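Pyridoxine 4-oxidase (Mesorhizobium loti, PDB 4HA6) oxidises the 4-hydroxymethyl group of pyridoxine to the aldehyde pyridoxal, using bound FAD as cofactor and molecular oxygen as electron acceptor. Local coordinates at residues Trp58-Glu63 against Trp75-Leu80; Ala69-His74 against Arg439-His444. One frame throughout, in Å; residues are numbered along the deposited sequence.

Contact 1 (Trp58-Glu63 against Trp75-Leu80); sequences WDYRTE and WARGRL. With FAD (flavin-adenine dinucleotide), chain B.
Residues 58-63 and 75-80 run antiparallel and meet most tightly around the Trp58 indole. Backbone bonds hold the base: Trp58 N gives a nearly straight bond to Arg77 O (2.8 Å), in the carbonyl plane. Tyr60 and Trp75 form an antiparallel hydrogen-bonded pair, in which Trp75 N reaches Tyr60 O at 2.7 Å. Arg79 lies along one face of the indole. Arg79 CB sits over the five-membered ring of Trp58, 3.5 Å from its centroid, a CH-pi contact. Bends at chi2 and chi3 fold the chain back over the ring. Arg79 CZ lies 4.3 Å from the centroid of the Trp58 six-membered ring, over its face, a cation-pi contact with the planes tilted 41° apart. Tyr60 OH lies over the opposite face and is bonded to Glu255. At the ring edge, Trp58 NE1 makes weak bonds to Gly78 O (2.9 Å) and FAD O2B (3.4 Å). An alanine in place of Trp58 would probably loosen the Arg79 side chain and weaken the hold on the FAD ribose. Beside this, Arg77 CG packs 3.5 Å from Tyr60 CE2 at the ring edge. The Arg77 guanidinium turns off to the flavin, where Arg77 NH2 closely approaches the methyl carbon FAD C8M, at 3.2 Å. Thr62 CG2 completes the packed part with a CH-pi contact over the five-membered ring of the buried Trp75. The looser, solvent side is at the partly exposed Asp59, whose carboxylate bonds to His74 ND1 instead of the facing segment. The two paired segments together line part of the FAD pocket, with weak N-H bonding to the ribose and close packing against the flavin methyl.

Contact 2 (Ala69-His74 against Arg439-His444); sequences AGRAHH and RSVITH. With PXM (4-(aminomethyl)-5-(hydroxymethyl)-2-methylpyridin-3-ol), chain J.
Ala69 opens the contact on its exposed side, where its CB touches Arg439 CG at 4.1 Å. Arg71 carries most of the load. Its chain is extended to CD and bends at chi3 (51°), which brings the guanidinium end-on to the backbone of 439-444. Arg71 NH1 and NH2 both bond to Val441 O, at 2.8 and 2.9 Å, and this oxygen lies in the guanidinium plane. The NH1 bond falls on a carbonyl lone pair, while NH2 sits above the carbonyl plane. Arg439 O lies over one guanidinium face. Glu345 forms a salt bridge with Arg71 NE, so the charge is probably well balanced. His73 follows. Val441 O lies at the edge of the His73 ring, nearest CE1. A water joins His73 ND1 (3.0 Å) to Thr443 N (2.9 Å), where it accepts from the amide; His73 NE2 bonds to Thr68. His74 contributes its backbone, with its O 3.7 Å from Thr443 CG2. Beyond, His444 O accepts from pyridoxamine O3 (2.8 Å) and N4. An arginine thus holds a carbonyl at a helix-to-strand junction, where helix 430-440 passes into strand 441-443 of the antiparallel sheet that leads to the substrate site of this GMC oxidoreductase.

Overall arrangement
From the N terminus, the chain passes the Rossmann-type strands 4-7 and 28-31 before reaching Trp58-Glu63. It then turns through an eleven-residue connection, nearly all loop, and returns at Trp75-Leu80, so contact 1 closes a local hairpin beside FAD. Ala69-His74 lies within that connection. Contact 2 joins it to Arg439-His444, 365 residues later, and the two contacts therefore cross in sequence. Their centres are 14 Å apart, and they touch through the probable hydrogen bonds Thr62 N to His73 O and Asp59 OD1 to His74 ND1. Together they tie the FAD-binding hairpin to the strand that leads into His444 at the pyridoxamine site.

Contact 1 (Trp58-Glu63 against Trp75-Leu80)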
ATOM      1  N   TRP A  58       0.070 -13.944   3.729  1.00 32.56           N
ATOM      2  CA  TRP A  58       0.783 -14.035   5.009  1.00 30.59           C
ATOM      3  C   TRP A  58      -0.172 -14.001   6.207  1.00 35.04           C
ATOM      4  O   TRP A  58       0.031 -14.718   7.197  1.00 26.28           O
ATOM      5  CB  TRP A  58       1.817 -12.908   5.144  1.00 19.86           C
ATOM      6  CG  TRP A  58       3.006 -13.007   4.213  1.00 35.53           C
ATOM      7  CD1 TRP A  58       3.093 -12.519   2.934  1.00 30.76           C
ATOM      8  CD2 TRP A  58       4.282 -13.618   4.497  1.00 31.38           C
ATOM      9  NE1 TRP A  58       4.342 -12.792   2.408  1.00 29.64           N
ATOM     10  CE2 TRP A  58       5.085 -13.473   3.343  1.00 26.54           C
ATOM     11  CE3 TRP A  58       4.818 -14.277   5.611  1.00 17.15           C
ATOM     12  CZ2 TRP A  58       6.394 -13.965   3.271  1.00 23.83           C
ATOM     13  CZ3 TRP A  58       6.117 -14.760   5.542  1.00 27.59           C
ATOM     14  CH2 TRP A  58       6.891 -14.603   4.379  1.00 23.04           C
ATOM     15  N   ASP A  59      -1.203 -13.161   6.110  1.00 28.17           N
ATOM     16  CA  ASP A  59      -2.237 -13.066   7.144  1.00 23.03           C
ATOM     17  C   ASP A  59      -1.690 -12.755   8.551  1.00 18.46           C
ATOM     18  O   ASP A  59      -1.857 -13.546   9.472  1.00 28.07           O
ATOM     19  CB  ASP A  59      -3.084 -14.347   7.153  1.00 28.17           C
ATOM     20  CG  ASP A  59      -4.367 -14.189   7.933  1.00 33.99           C
ATOM     21  OD1 ASP A  59      -4.895 -13.060   7.986  1.00 31.89           O
ATOM     22  OD2 ASP A  59      -4.852 -15.193   8.490  1.00 35.64           O
ATOM     23  N   TYR A  60      -1.044 -11.601   8.709  1.00 19.72           N
ATOM     24  CA  TYR A  60      -0.510 -11.180  10.006  1.00 13.78           C
ATOM     25  C   TYR A  60      -1.645 -10.752  10.920  1.00 19.01           C
ATOM     26  O   TYR A  60      -2.704 -10.346  10.448  1.00 15.35           O
ATOM     27  CB  TYR A  60       0.435  -9.983   9.847  1.00 10.13           C
ATOM     28  CG  TYR A  60       1.597 -10.224   8.927  1.00 13.81           C
ATOM     29  CD1 TYR A  60       2.775 -10.802   9.405  1.00 11.36           C
ATOM     30  CD2 TYR A  60       1.534  -9.861   7.581  1.00 14.06           C
ATOM     31  CE1 TYR A  60       3.855 -11.029   8.563  1.00 11.48           C
ATOM     32  CE2 TYR A  60       2.619 -10.071   6.735  1.00 18.25           C
ATOM     33  CZ  TYR A  60       3.772 -10.658   7.233  1.00 14.86           C
ATOM     34  OH  TYR A  60       4.855 -10.892   6.410  1.00 15.34           O
ATOM     35  N   ARG A  61      -1.411 -10.807  12.226  1.00 13.74           N
ATOM     36  CA  ARG A  61      -2.408 -10.377  13.194  1.00 14.63           C
ATOM     37  C   ARG A  61      -1.792  -9.281  14.073  1.00 16.32           C
ATOM     38  O   ARG A  61      -0.742  -9.492  14.681  1.00  7.46           O
ATOM     39  CB  ARG A  61      -2.849 -11.581  14.031  1.00 18.98           C
ATOM     40  CG  ARG A  61      -4.001 -11.296  14.964  1.00 30.38           C
ATOM     41  CD  ARG A  61      -4.154 -12.406  15.977  1.00 31.93           C
ATOM     42  NE  ARG A  61      -4.937 -11.989  17.140  1.00 36.48           N
ATOM     43  CZ  ARG A  61      -4.439 -11.333  18.189  1.00 48.75           C
ATOM     44  NH1 ARG A  61      -3.148 -11.000  18.227  1.00 32.53           N
ATOM     45  NH2 ARG A  61      -5.233 -11.003  19.204  1.00 44.91           N
ATOM     46  N   THR A  62      -2.406  -8.098  14.125  1.00 13.71           N
ATOM     47  CA  THR A  62      -1.832  -7.030  14.956  1.00 11.04           C
ATOM     48  C   THR A  62      -2.143  -7.272  16.428  1.00 14.47           C
ATOM     49  O   THR A  62      -3.058  -8.042  16.753  1.00  9.34           O
ATOM     50  CB  THR A  62      -2.414  -5.660  14.619  1.00  7.67           C
ATOM     51  OG1 THR A  62      -3.635  -5.487  15.335  1.00  6.24           O
ATOM     52  CG2 THR A  62      -2.657  -5.492  13.093  1.00  6.77           C
ATOM     53  N   GLU A  63      -1.400  -6.616  17.318  1.00  5.34           N
ATOM     54  CA  GLU A  63      -1.820  -6.532  18.719  1.00  4.21           C
ATOM     55  C   GLU A  63      -3.231  -5.943  18.835  1.00 10.58           C
ATOM     56  O   GLU A  63      -3.695  -5.244  17.931  1.00  8.10           O
ATOM     57  CB  GLU A  63      -0.859  -5.651  19.507  1.00  6.43           C
ATOM     58  CG  GLU A  63       0.586  -6.180  19.552  1.00 13.97           C
ATOM     59  CD  GLU A  63       0.674  -7.572  20.152  1.00 13.99           C
ATOM     60  OE1 GLU A  63       0.840  -8.554  19.383  1.00 19.94           O
ATOM     61  OE2 GLU A  63       0.573  -7.681  21.391  1.00 17.63           O
ATOM     62  N   TRP A  75      -3.946  -8.496   8.872  1.00  9.84           N
ATOM     63  CA  TRP A  75      -3.246  -7.802   7.786  1.00 11.34           C
ATOM     64  C   TRP A  75      -2.843  -8.757   6.665  1.00 19.01           C
ATOM     65  O   TRP A  75      -1.817  -9.435   6.750  1.00 18.68           O
ATOM     66  CB  TRP A  75      -1.997  -7.089   8.318  1.00 10.20           C
ATOM     67  CG  TRP A  75      -2.279  -5.744   8.985  1.00 11.05           C
ATOM     68  CD1 TRP A  75      -3.495  -5.257   9.391  1.00  7.43           C
ATOM     69  CD2 TRP A  75      -1.319  -4.712   9.278  1.00  6.30           C
ATOM     70  NE1 TRP A  75      -3.345  -3.997   9.936  1.00  7.87           N
ATOM     71  CE2 TRP A  75      -2.018  -3.641   9.877  1.00  9.89           C
ATOM     72  CE3 TRP A  75       0.066  -4.596   9.099  1.00  8.51           C
ATOM     73  CZ2 TRP A  75      -1.376  -2.466  10.302  1.00  7.31           C
ATOM     74  CZ3 TRP A  75       0.704  -3.433   9.521  1.00 12.70           C
ATOM     75  CH2 TRP A  75      -0.017  -2.382  10.114  1.00 11.64           C
ATOM     76  N   ALA A  76      -3.652  -8.803   5.610  1.00 13.58           N
ATOM     77  CA  ALA A  76      -3.361  -9.634   4.439  1.00 22.58           C
ATOM     78  C   ALA A  76      -2.110  -9.139   3.728  1.00 29.22           C
ATOM     79  O   ALA A  76      -1.941  -7.938   3.548  1.00 33.75           O
ATOM     80  CB  ALA A  76      -4.557  -9.639   3.473  1.00 19.98           C
ATOM     81  N   ARG A  77      -1.231 -10.054   3.328  1.00 28.27           N
ATOM     82  CA  ARG A  77      -0.046  -9.676   2.559  1.00 18.74           C
ATOM     83  C   ARG A  77       0.292 -10.737   1.508  1.00 30.63           C
ATOM     84  O   ARG A  77       0.209 -11.937   1.781  1.00 28.24           O
ATOM     85  CB  ARG A  77       1.154  -9.459   3.491  1.00 30.20           C
ATOM     86  CG  ARG A  77       1.136  -8.142   4.277  1.00 25.61           C
ATOM     87  CD  ARG A  77       1.416  -6.937   3.367  1.00 31.99           C
ATOM     88  NE  ARG A  77       0.229  -6.101   3.150  1.00 20.31           N
ATOM     89  CZ  ARG A  77       0.217  -5.011   2.387  1.00 18.87           C
ATOM     90  NH1 ARG A  77       1.323  -4.621   1.767  1.00 19.66           N
ATOM     91  NH2 ARG A  77      -0.895  -4.298   2.250  1.00 21.91           N
ATOM     92  N   GLY A  78       0.670 -10.300   0.309  1.00 23.77           N
ATOM     93  CA  GLY A  78       1.050 -11.228  -0.744  1.00 29.38           C
ATOM     94  C   GLY A  78       2.298 -12.054  -0.433  1.00 35.92           C
ATOM     95  O   GLY A  78       3.330 -11.496  -0.036  1.00 21.85           O
ATOM     96  N   ARG A  79       2.190 -13.379  -0.596  1.00 28.59           N
ATOM     97  CA  ARG A  79       3.333 -14.303  -0.493  1.00 24.60           C
ATOM     98  C   ARG A  79       3.433 -15.175  -1.755  1.00 25.68           C
ATOM     99  O   ARG A  79       3.062 -16.356  -1.743  1.00 25.39           O
ATOM    100  CB  ARG A  79       3.225 -15.208   0.746  1.00 29.76           C
ATOM    101  CG  ARG A  79       4.474 -16.077   0.991  1.00 26.77           C
ATOM    102  CD  ARG A  79       4.131 -17.444   1.603  1.00 35.02           C
ATOM    103  NE  ARG A  79       4.111 -17.378   3.059  1.00 35.44           N
ATOM    104  CZ  ARG A  79       3.027 -17.559   3.810  1.00 39.45           C
ATOM    105  NH1 ARG A  79       1.859 -17.849   3.246  1.00 42.15           N
ATOM    106  NH2 ARG A  79       3.114 -17.461   5.130  1.00 32.37           N
ATOM    107  N   LEU A  80       3.938 -14.579  -2.832  1.00 23.30           N
ATOM    108  CA  LEU A  80       4.036 -15.216  -4.150  1.00 25.87           C
ATOM    109  C   LEU A  80       4.614 -14.176  -5.098  1.00 30.41           C
ATOM    110  O   LEU A  80       4.681 -12.981  -4.751  1.00 21.92           O
ATOM    111  CB  LEU A  80       2.666 -15.701  -4.666  1.00 23.34           C
ATOM    112  CG  LEU A  80       1.616 -14.701  -5.169  1.00 32.69           C
ATOM    113  CD1 LEU A  80       0.446 -15.431  -5.823  1.00 26.59           C
ATOM    114  CD2 LEU A  80       1.120 -13.779  -4.048  1.00 39.87           C
TER
HETATM  115  PA  FAD B 601       4.970  -6.461  -1.395  1.00  5.73           P
HETATM  116  O1A FAD B 601       4.342  -6.185  -2.754  1.00 11.80           O
HETATM  117  O2A FAD B 601       4.085  -6.931  -0.274  1.00 14.87           O
HETATM  118  O5B FAD B 601       6.155  -7.535  -1.636  1.00 10.88           O
HETATM  119  C5B FAD B 601       6.838  -8.233  -0.598  1.00  9.36           C
HETATM  120  C4B FAD B 601       7.319  -9.527  -1.237  1.00  7.48           C
HETATM  121  O4B FAD B 601       8.494 -10.034  -0.596  1.00  9.63           O
HETATM  122  C3B FAD B 601       6.257 -10.613  -1.126  1.00 14.77           C
HETATM  123  O3B FAD B 601       6.172 -11.236  -2.419  1.00  7.86           O
HETATM  124  C2B FAD B 601       6.796 -11.579  -0.074  1.00  9.88           C
HETATM  125  O2B FAD B 601       6.362 -12.928  -0.323  1.00 13.44           O
HETATM  126  C1B FAD B 601       8.306 -11.412  -0.220  1.00  9.52           C
HETATM  127  N9A FAD B 601       9.096 -11.645   1.026  1.00  6.29           N
HETATM  128  C8A FAD B 601       8.802 -11.200   2.267  1.00  7.45           C
HETATM  129  N7A FAD B 601       9.764 -11.586   3.150  1.00  6.62           N
HETATM  130  C5A FAD B 601      10.703 -12.288   2.474  1.00  8.04           C
HETATM  131  C6A FAD B 601      11.981 -12.972   2.806  1.00  9.04           C
HETATM  132  N6A FAD B 601      12.469 -12.977   4.087  1.00  5.51           N
HETATM  133  N1A FAD B 601      12.650 -13.587   1.789  1.00 12.05           N
HETATM  134  C2A FAD B 601      12.187 -13.579   0.521  1.00 11.02           C
HETATM  135  N3A FAD B 601      11.035 -12.969   0.163  1.00 10.89           N
HETATM  136  C4A FAD B 601      10.258 -12.317   1.074  1.00  7.67           C
HETATM  137  N1  FAD B 601      -2.416  -0.375  -3.100  1.00  3.53           N
HETATM  138  C2  FAD B 601      -2.934   0.455  -4.023  1.00  5.81           C
HETATM  139  O2  FAD B 601      -2.251   1.438  -4.390  1.00  5.95           O
HETATM  140  N3  FAD B 601      -4.165   0.286  -4.542  1.00  6.79           N
HETATM  141  C4  FAD B 601      -4.957  -0.741  -4.188  1.00 17.18           C
HETATM  142  O4  FAD B 601      -6.111  -0.879  -4.672  1.00 23.04           O
HETATM  143  C4X FAD B 601      -4.456  -1.699  -3.176  1.00 13.55           C
HETATM  144  N5  FAD B 601      -5.191  -2.748  -2.751  1.00 19.64           N
HETATM  145  C5X FAD B 601      -4.698  -3.621  -1.837  1.00 22.62           C
HETATM  146  C6  FAD B 601      -5.463  -4.706  -1.413  1.00 21.04           C
HETATM  147  C7  FAD B 601      -4.954  -5.606  -0.481  1.00 21.08           C
HETATM  148  C7M FAD B 601      -5.794  -6.777  -0.035  1.00 14.12           C
HETATM  149  C8  FAD B 601      -3.583  -5.411   0.067  1.00 18.15           C
HETATM  150  C8M FAD B 601      -3.040  -6.383   1.080  1.00 13.74           C
HETATM  151  C9  FAD B 601      -2.808  -4.330  -0.352  1.00  9.98           C
HETATM  152  C9A FAD B 601      -3.330  -3.429  -1.281  1.00 12.21           C
HETATM  153  N10 FAD B 601      -2.560  -2.333  -1.707  1.00 10.91           N
HETATM  154  C10 FAD B 601      -3.100  -1.450  -2.653  1.00  8.81           C
HETATM  155  C1' FAD B 601      -1.214  -2.118  -1.162  1.00 10.97           C
HETATM  156  C2' FAD B 601      -0.111  -2.482  -2.143  1.00 10.50           C
HETATM  157  O2' FAD B 601      -0.394  -3.750  -2.756  1.00 13.30           O
HETATM  158  C3' FAD B 601       1.191  -2.551  -1.342  1.00  9.79           C
HETATM  159  O3' FAD B 601       1.335  -1.326  -0.604  1.00  5.53           O
HETATM  160  C4' FAD B 601       2.393  -2.760  -2.247  1.00 10.95           C
HETATM  161  O4' FAD B 601       2.174  -3.961  -3.008  1.00 14.26           O
HETATM  162  C5' FAD B 601       3.692  -2.852  -1.440  1.00  6.90           C
HETATM  163  O5' FAD B 601       4.682  -3.467  -2.262  1.00 11.88           O
HETATM  164  P   FAD B 601       6.111  -3.834  -1.639  1.00 12.17           P
HETATM  165  O1P FAD B 601       7.116  -4.110  -2.750  1.00  8.76           O
HETATM  166  O2P FAD B 601       6.462  -2.832  -0.557  1.00  5.02           O
HETATM  167  O3P FAD B 601       5.790  -5.194  -0.853  1.00  7.05           O

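Contact 2 (Ala69-His74 against Arg439-His444)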
ATOM      1  N   ALA A  69     -11.376   0.034  20.032  1.00 10.75           N
ATOM      2  CA  ALA A  69     -12.195  -0.776  20.933  1.00 11.14           C
ATOM      3  C   ALA A  69     -11.522  -2.087  21.323  1.00 13.93           C
ATOM      4  O   ALA A  69     -12.193  -3.106  21.506  1.00  8.61           O
ATOM      5  CB  ALA A  69     -13.573  -1.046  20.313  1.00 13.26           C
ATOM      6  N   GLY A  70     -10.199  -2.063  21.454  1.00  7.85           N
ATOM      7  CA  GLY A  70      -9.457  -3.265  21.802  1.00  6.74           C
ATOM      8  C   GLY A  70      -9.410  -4.341  20.725  1.00 16.64           C
ATOM      9  O   GLY A  70      -8.938  -5.454  20.990  1.00 12.20           O
ATOM     10  N   ARG A  71      -9.879  -4.023  19.515  1.00 10.26           N
ATOM     11  CA  ARG A  71      -9.856  -4.991  18.413  1.00 12.10           C
ATOM     12  C   ARG A  71      -8.441  -5.234  17.880  1.00 15.92           C
ATOM     13  O   ARG A  71      -7.639  -4.303  17.751  1.00 11.18           O
ATOM     14  CB  ARG A  71     -10.786  -4.546  17.273  1.00  9.67           C
ATOM     15  CG  ARG A  71     -12.241  -4.351  17.713  1.00 13.86           C
ATOM     16  CD  ARG A  71     -13.059  -3.504  16.730  1.00  9.10           C
ATOM     17  NE  ARG A  71     -12.931  -3.998  15.361  1.00 10.75           N
ATOM     18  CZ  ARG A  71     -12.627  -3.234  14.315  1.00 11.26           C
ATOM     19  NH1 ARG A  71     -12.442  -1.927  14.477  1.00  8.26           N
ATOM     20  NH2 ARG A  71     -12.514  -3.772  13.106  1.00  5.86           N
ATOM     21  N   ALA A  72      -8.143  -6.498  17.594  1.00 10.11           N
ATOM     22  CA  ALA A  72      -6.928  -6.886  16.884  1.00  6.92           C
ATOM     23  C   ALA A  72      -7.310  -6.991  15.418  1.00  9.40           C
ATOM     24  O   ALA A  72      -8.451  -7.293  15.093  1.00 13.61           O
ATOM     25  CB  ALA A  72      -6.415  -8.233  17.401  1.00  6.11           C
ATOM     26  N   HIS A  73      -6.365  -6.754  14.525  1.00  6.94           N
ATOM     27  CA  HIS A  73      -6.701  -6.655  13.119  1.00 10.85           C
ATOM     28  C   HIS A  73      -5.929  -7.675  12.289  1.00 10.12           C
ATOM     29  O   HIS A  73      -4.803  -8.045  12.629  1.00 11.56           O
ATOM     30  CB  HIS A  73      -6.371  -5.250  12.620  1.00  7.92           C
ATOM     31  CG  HIS A  73      -7.160  -4.172  13.293  1.00 10.07           C
ATOM     32  ND1 HIS A  73      -8.180  -3.495  12.661  1.00  6.87           N
ATOM     33  CD2 HIS A  73      -7.077  -3.645  14.538  1.00  6.48           C
ATOM     34  CE1 HIS A  73      -8.699  -2.605  13.491  1.00  9.34           C
ATOM     35  NE2 HIS A  73      -8.043  -2.673  14.636  1.00  6.69           N
ATOM     36  N   HIS A  74      -6.526  -8.116  11.192  1.00  8.69           N
ATOM     37  CA  HIS A  74      -5.840  -9.038  10.297  1.00 17.64           C
ATOM     38  C   HIS A  74      -5.232  -8.271   9.138  1.00 14.75           C
ATOM     39  O   HIS A  74      -5.917  -7.468   8.509  1.00 17.01           O
ATOM     40  CB  HIS A  74      -6.807 -10.115   9.800  1.00 21.86           C
ATOM     41  CG  HIS A  74      -6.944 -11.269  10.739  1.00 40.48           C
ATOM     42  ND1 HIS A  74      -6.379 -12.505  10.489  1.00 41.04           N
ATOM     43  CD2 HIS A  74      -7.562 -11.375  11.940  1.00 41.21           C
ATOM     44  CE1 HIS A  74      -6.651 -13.320  11.490  1.00 57.90           C
ATOM     45  NE2 HIS A  74      -7.366 -12.659  12.387  1.00 55.61           N
ATOM     46  N   ARG A 439     -15.168   0.896  16.573  1.00  7.77           N
ATOM     47  CA  ARG A 439     -15.701  -0.438  16.345  1.00  7.15           C
ATOM     48  C   ARG A 439     -15.718  -0.792  14.862  1.00  6.62           C
ATOM     49  O   ARG A 439     -15.644  -1.982  14.497  1.00 12.08           O
ATOM     50  CB  ARG A 439     -17.120  -0.545  16.931  1.00 13.36           C
ATOM     51  CG  ARG A 439     -17.174  -0.873  18.436  1.00 10.09           C
ATOM     52  CD  ARG A 439     -18.473  -0.375  19.107  1.00 21.09           C
ATOM     53  NE  ARG A 439     -19.681  -0.674  18.337  1.00 39.57           N
ATOM     54  CZ  ARG A 439     -20.693   0.178  18.140  1.00 39.01           C
ATOM     55  NH1 ARG A 439     -20.669   1.408  18.650  1.00 24.51           N
ATOM     56  NH2 ARG A 439     -21.743  -0.194  17.420  1.00 42.21           N
ATOM     57  N   SER A 440     -15.793   0.229  14.007  1.00  4.91           N
ATOM     58  CA  SER A 440     -16.010   0.019  12.568  1.00  9.76           C
ATOM     59  C   SER A 440     -14.748   0.048  11.691  1.00  5.88           C
ATOM     60  O   SER A 440     -14.728  -0.550  10.595  1.00  4.01           O
ATOM     61  CB  SER A 440     -17.015   1.050  12.039  1.00 12.70           C
ATOM     62  OG  SER A 440     -16.437   2.341  12.014  1.00  9.87           O
ATOM     63  N   VAL A 441     -13.705   0.754  12.128  1.00  6.79           N
ATOM     64  CA  VAL A 441     -12.527   0.904  11.266  1.00  6.98           C
ATOM     65  C   VAL A 441     -11.834  -0.435  10.959  1.00  8.64           C
ATOM     66  O   VAL A 441     -11.698  -1.305  11.835  1.00  5.92           O
ATOM     67  CB  VAL A 441     -11.496   1.928  11.825  1.00  5.20           C
ATOM     68  CG1 VAL A 441     -12.035   3.370  11.725  1.00  2.82           C
ATOM     69  CG2 VAL A 441     -11.095   1.593  13.262  1.00  3.37           C
ATOM     70  N   ILE A 442     -11.398  -0.591   9.710  1.00  7.29           N
ATOM     71  CA  ILE A 442     -10.557  -1.724   9.315  1.00  4.12           C
ATOM     72  C   ILE A 442      -9.346  -1.180   8.560  1.00  8.56           C
ATOM     73  O   ILE A 442      -9.363  -0.012   8.158  1.00  4.45           O
ATOM     74  CB  ILE A 442     -11.326  -2.686   8.395  1.00  8.55           C
ATOM     75  CG1 ILE A 442     -11.928  -1.929   7.211  1.00  4.51           C
ATOM     76  CG2 ILE A 442     -12.431  -3.427   9.166  1.00  7.24           C
ATOM     77  CD1 ILE A 442     -12.801  -2.802   6.331  1.00 17.91           C
ATOM     78  N   THR A 443      -8.309  -2.004   8.356  1.00  4.74           N
ATOM     79  CA  THR A 443      -7.142  -1.568   7.586  1.00  2.96           C
ATOM     80  C   THR A 443      -7.466  -1.325   6.105  1.00 11.18           C
ATOM     81  O   THR A 443      -8.235  -2.078   5.488  1.00  6.07           O
ATOM     82  CB  THR A 443      -5.942  -2.558   7.703  1.00  5.42           C
ATOM     83  OG1 THR A 443      -4.877  -2.126   6.848  1.00  3.07           O
ATOM     84  CG2 THR A 443      -6.337  -3.969   7.308  1.00  8.34           C
ATOM     85  N   HIS A 444      -6.865  -0.282   5.536  1.00  4.94           N
ATOM     86  CA  HIS A 444      -7.025   0.025   4.118  1.00  2.65           C
ATOM     87  C   HIS A 444      -5.934  -0.686   3.312  1.00  7.06           C
ATOM     88  O   HIS A 444      -5.893  -0.552   2.092  1.00  7.02           O
ATOM     89  CB  HIS A 444      -6.947   1.543   3.928  1.00  6.66           C
ATOM     90  CG  HIS A 444      -7.485   2.050   2.615  1.00  8.15           C
ATOM     91  ND1 HIS A 444      -7.617   1.264   1.494  1.00  7.14           N
ATOM     92  CD2 HIS A 444      -7.907   3.289   2.259  1.00  4.08           C
ATOM     93  CE1 HIS A 444      -8.093   1.998   0.496  1.00  7.02           C
ATOM     94  NE2 HIS A 444      -8.284   3.223   0.938  1.00  4.26           N
TER
HETATM   95  N1  PXM J 609     -11.148  -0.854  -0.265  1.00 36.80           N
HETATM   96  C2  PXM J 609     -10.137  -1.396   0.409  1.00 25.41           C
HETATM   97  C2A PXM J 609     -10.335  -2.113   1.708  1.00 27.14           C
HETATM   98  C3  PXM J 609      -8.878  -1.265  -0.158  1.00 27.23           C
HETATM   99  O3  PXM J 609      -7.796  -1.808   0.499  1.00 32.93           O
HETATM  100  C4  PXM J 609      -8.678  -0.586  -1.379  1.00 48.66           C
HETATM  101  C5  PXM J 609      -9.811  -0.028  -2.040  1.00 31.64           C
HETATM  102  C5A PXM J 609      -9.809   0.716  -3.361  1.00 32.04           C
HETATM  103  O5  PXM J 609      -8.638   1.342  -3.753  1.00 30.17           O
HETATM  104  C6  PXM J 609     -11.054  -0.200  -1.420  1.00 38.81           C
HETATM  105  C4A PXM J 609      -7.268  -0.508  -1.893  1.00 33.77           C
HETATM  106  N4  PXM J 609      -6.312  -0.073  -0.917  1.00 12.68           N
HETATM  107  O   HOH W   1      -8.590  -4.411   9.872  1.00 11.81           O